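Local coordinates for putative riboflavin biosynthesis protein (Shewanella loihica, PDB 3KY8) that probably acts as a reductase of the RibD C-terminal domain family, reducing 5-amino-6-(5-phosphoribosylamino)uracil in riboflavin biosynthesis, at residues M61-L67 / Y86-F91. Sequence-based numbering, arbitrary orientation.
Sequences MERVDGL and YSKPVF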
HETATM    1  N   MSE A  61     -14.803   7.249  16.524  1.00 32.76           N
HETATM    2  CA  MSE A  61     -16.257   7.483  16.559  1.00 34.89           C
HETATM    3  C   MSE A  61     -16.665   8.541  17.560  1.00 36.81           C
HETATM    4  O   MSE A  61     -17.674   9.238  17.378  1.00 38.30           O
HETATM    5  CB  MSE A  61     -17.023   6.202  16.858  1.00 32.15           C
HETATM    6  CG  MSE A  61     -16.981   5.239  15.715  1.00 40.05           C
HETATM    7 SE   MSE A  61     -17.482   5.956  13.965  0.75 28.14          SE
HETATM    8  CE  MSE A  61     -19.280   6.561  14.430  1.00 28.23           C
ATOM      9  N   GLU A  62     -15.891   8.651  18.634  1.00 40.02           N
ATOM     10  CA  GLU A  62     -16.136   9.662  19.618  1.00 40.82           C
ATOM     11  C   GLU A  62     -15.752  11.035  19.072  1.00 39.80           C
ATOM     12  O   GLU A  62     -16.349  12.050  19.445  1.00 38.92           O
ATOM     13  CB  GLU A  62     -15.344   9.363  20.875  1.00 44.05           C
ATOM     14  CG  GLU A  62     -14.825  10.613  21.550  1.00 53.71           C
ATOM     15  CD  GLU A  62     -14.941  10.553  23.025  1.00 61.84           C
ATOM     16  OE1 GLU A  62     -14.553   9.494  23.596  1.00 72.31           O
ATOM     17  OE2 GLU A  62     -15.414  11.574  23.595  1.00 59.03           O
ATOM     18  N   ARG A  63     -14.735  11.067  18.220  1.00 37.73           N
ATOM     19  CA  ARG A  63     -14.232  12.310  17.660  1.00 36.54           C
ATOM     20  C   ARG A  63     -15.074  12.826  16.498  1.00 35.52           C
ATOM     21  O   ARG A  63     -15.323  14.023  16.371  1.00 33.86           O
ATOM     22  CB  ARG A  63     -12.775  12.130  17.201  1.00 35.74           C
ATOM     23  CG  ARG A  63     -12.257  13.309  16.428  1.00 38.66           C
ATOM     24  CD  ARG A  63     -10.851  13.104  15.944  1.00 35.89           C
ATOM     25  NE  ARG A  63     -10.444  14.203  15.069  1.00 35.07           N
ATOM     26  CZ  ARG A  63      -9.410  14.147  14.215  1.00 39.44           C
ATOM     27  NH1 ARG A  63      -8.670  13.056  14.090  1.00 34.69           N
ATOM     28  NH2 ARG A  63      -9.121  15.193  13.460  1.00 30.37           N
ATOM     29  N   VAL A  64     -15.458  11.935  15.603  1.00 36.58           N
ATOM     30  CA  VAL A  64     -16.160  12.374  14.397  1.00 35.22           C
ATOM     31  C   VAL A  64     -17.623  12.750  14.655  1.00 34.67           C
ATOM     32  O   VAL A  64     -18.262  12.268  15.581  1.00 31.68           O
ATOM     33  CB  VAL A  64     -16.026  11.379  13.243  1.00 35.24           C
ATOM     34  CG1 VAL A  64     -14.531  11.165  12.925  1.00 31.55           C
ATOM     35  CG2 VAL A  64     -16.758  10.082  13.521  1.00 32.88           C
ATOM     36  N   ASP A  65     -18.120  13.650  13.826  1.00 34.46           N
ATOM     37  CA  ASP A  65     -19.503  14.115  13.904  1.00 31.45           C
ATOM     38  C   ASP A  65     -20.428  13.304  13.013  1.00 31.23           C
ATOM     39  O   ASP A  65     -21.656  13.295  13.195  1.00 26.79           O
ATOM     40  CB  ASP A  65     -19.554  15.584  13.490  1.00 32.91           C
ATOM     41  CG  ASP A  65     -18.772  16.462  14.413  1.00 34.42           C
ATOM     42  OD1 ASP A  65     -18.985  16.334  15.606  1.00 35.99           O
ATOM     43  OD2 ASP A  65     -17.949  17.271  13.970  1.00 30.36           O
ATOM     44  N   GLY A  66     -19.843  12.613  12.032  1.00 33.04           N
ATOM     45  CA  GLY A  66     -20.630  11.826  11.102  1.00 31.49           C
ATOM     46  C   GLY A  66     -19.676  11.138  10.173  1.00 31.74           C
ATOM     47  O   GLY A  66     -18.484  11.335  10.254  1.00 32.63           O
ATOM     48  N   LEU A  67     -20.235  10.341   9.291  1.00 31.98           N
ATOM     49  CA  LEU A  67     -19.514   9.581   8.298  1.00 33.57           C
ATOM     50  C   LEU A  67     -20.032  10.036   6.946  1.00 33.65           C
ATOM     51  O   LEU A  67     -21.210  10.372   6.823  1.00 34.92           O
ATOM     52  CB  LEU A  67     -19.809   8.075   8.461  1.00 31.71           C
ATOM     53  CG  LEU A  67     -18.997   7.180   9.422  1.00 37.45           C
ATOM     54  CD1 LEU A  67     -19.430   7.185  10.870  1.00 31.20           C
ATOM     55  CD2 LEU A  67     -19.031   5.724   8.947  1.00 33.94           C
ATOM     56  N   TYR A  86     -22.527   2.117  13.934  1.00 37.20           N
ATOM     57  CA  TYR A  86     -22.190   3.556  14.041  1.00 34.43           C
ATOM     58  C   TYR A  86     -23.096   4.334  14.950  1.00 32.77           C
ATOM     59  O   TYR A  86     -24.317   4.279  14.805  1.00 32.12           O
ATOM     60  CB  TYR A  86     -22.231   4.209  12.690  1.00 36.57           C
ATOM     61  CG  TYR A  86     -21.485   3.445  11.675  1.00 32.70           C
ATOM     62  CD1 TYR A  86     -20.091   3.371  11.707  1.00 33.92           C
ATOM     63  CD2 TYR A  86     -22.170   2.775  10.674  1.00 40.33           C
ATOM     64  CE1 TYR A  86     -19.415   2.643  10.766  1.00 37.62           C
ATOM     65  CE2 TYR A  86     -21.521   2.051   9.740  1.00 39.84           C
ATOM     66  CZ  TYR A  86     -20.146   1.976   9.783  1.00 43.64           C
ATOM     67  OH  TYR A  86     -19.542   1.238   8.809  1.00 38.76           O
ATOM     68  N   SER A  87     -22.475   5.072  15.874  1.00 30.35           N
ATOM     69  CA  SER A  87     -23.158   5.906  16.832  1.00 32.29           C
ATOM     70  C   SER A  87     -23.403   7.335  16.328  1.00 33.37           C
ATOM     71  O   SER A  87     -24.033   8.129  17.034  1.00 33.93           O
ATOM     72  CB  SER A  87     -22.333   5.967  18.112  1.00 30.95           C
ATOM     73  OG  SER A  87     -21.090   6.578  17.839  1.00 37.35           O
ATOM     74  N   LYS A  88     -22.928   7.652  15.120  1.00 30.16           N
ATOM     75  CA  LYS A  88     -23.033   8.988  14.560  1.00 32.03           C
ATOM     76  C   LYS A  88     -23.737   8.844  13.206  1.00 30.74           C
ATOM     77  O   LYS A  88     -23.745   7.769  12.625  1.00 32.23           O
ATOM     78  CB  LYS A  88     -21.631   9.629  14.384  1.00 29.90           C
ATOM     79  CG  LYS A  88     -20.798   9.854  15.669  1.00 34.31           C
ATOM     80  CD  LYS A  88     -21.424  10.859  16.681  1.00 26.97           C
ATOM     81  CE  LYS A  88     -20.568  10.932  17.962  1.00 26.77           C
ATOM     82  NZ  LYS A  88     -19.173  11.518  17.812  1.00 23.46           N
ATOM     83  N   PRO A  89     -24.320   9.926  12.688  1.00 31.37           N
ATOM     84  CA  PRO A  89     -25.011   9.817  11.412  1.00 31.83           C
ATOM     85  C   PRO A  89     -24.114   9.399  10.269  1.00 31.89           C
ATOM     86  O   PRO A  89     -22.939   9.794  10.207  1.00 31.20           O
ATOM     87  CB  PRO A  89     -25.491  11.241  11.160  1.00 35.37           C
ATOM     88  CG  PRO A  89     -25.409  11.922  12.468  1.00 33.95           C
ATOM     89  CD  PRO A  89     -24.355  11.292  13.215  1.00 28.64           C
ATOM     90  N   VAL A  90     -24.675   8.624   9.349  1.00 32.64           N
ATOM     91  CA  VAL A  90     -23.979   8.247   8.119  1.00 30.91           C
ATOM     92  C   VAL A  90     -24.636   9.002   6.976  1.00 30.59           C
ATOM     93  O   VAL A  90     -25.792   8.789   6.682  1.00 29.17           O
ATOM     94  CB  VAL A  90     -24.067   6.747   7.829  1.00 30.83           C
ATOM     95  CG1 VAL A  90     -23.599   6.441   6.374  1.00 27.04           C
ATOM     96  CG2 VAL A  90     -23.309   5.951   8.869  1.00 31.73           C
ATOM     97  N   PHE A  91     -23.873   9.877   6.341  1.00 29.38           N
ATOM     98  CA  PHE A  91     -24.312  10.587   5.160  1.00 31.68           C
ATOM     99  C   PHE A  91     -23.874   9.796   3.949  1.00 33.72           C
ATOM    100  O   PHE A  91     -22.712   9.429   3.851  1.00 33.76           O
ATOM    101  CB  PHE A  91     -23.671  11.956   5.166  1.00 33.13           C
ATOM    102  CG  PHE A  91     -24.043  12.748   6.359  1.00 29.35           C
ATOM    103  CD1 PHE A  91     -25.348  13.231   6.486  1.00 27.91           C
ATOM    104  CD2 PHE A  91     -23.144  12.966   7.371  1.00 29.02           C
ATOM    105  CE1 PHE A  91     -25.724  13.941   7.609  1.00 34.39           C
ATOM    106  CE2 PHE A  91     -23.502  13.669   8.480  1.00 26.74           C
ATOM    107  CZ  PHE A  91     -24.798  14.166   8.604  1.00 29.76           C
TER
HETATM  108  O   HOH W   1     -20.141  14.283  17.398  1.00 43.16           O
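K88 NZ sits over the C-terminal end of helix 57-63 and gives hydrogen bonds to M61 O at 2.8 Å, in the carbonyl plane, and to V64 O, almost in line with the C=O bond, at a doubtfully short 2.5 Å; a third, to E62 O, is weak. The bend at chi2 (-64°) lays the methylenes of K88 along the carbonyl oxygens of M61 and V64, and the turn at chi4 (66°) points NZ in among them. M61, a selenomethionine, lies antiparallel alongside the lysine, and its CE reaches K88 CG at 3.8 Å, close to S87 and near the plane of the Y86 ring. L67 CD2 stands over one face of that ring in a CH-pi contact, 3.9 Å from the centroid, with L67 set roughly perpendicular to the tyrosine. Beyond G66, strands 66-70 and 90-93 pair in parallel: L67 N donates to P89 O (2.9 Å) and F91 N to L67 O (2.8 Å), joining the two strands of a beta-alpha-beta unit. Water 1 bridges K88 NZ and D65 OD1, while D65 OD2 is held by the backbone N atoms of N128 and E129. A methionine in place of K88 would probably leave the carbonyls of M61 and V64 without their shared donor and the water without its lysine mate. Carbonyls of the last helical turn and of V64 just beyond converge on the ammonium, likely stabilising its positive charge, helped by the helix dipole.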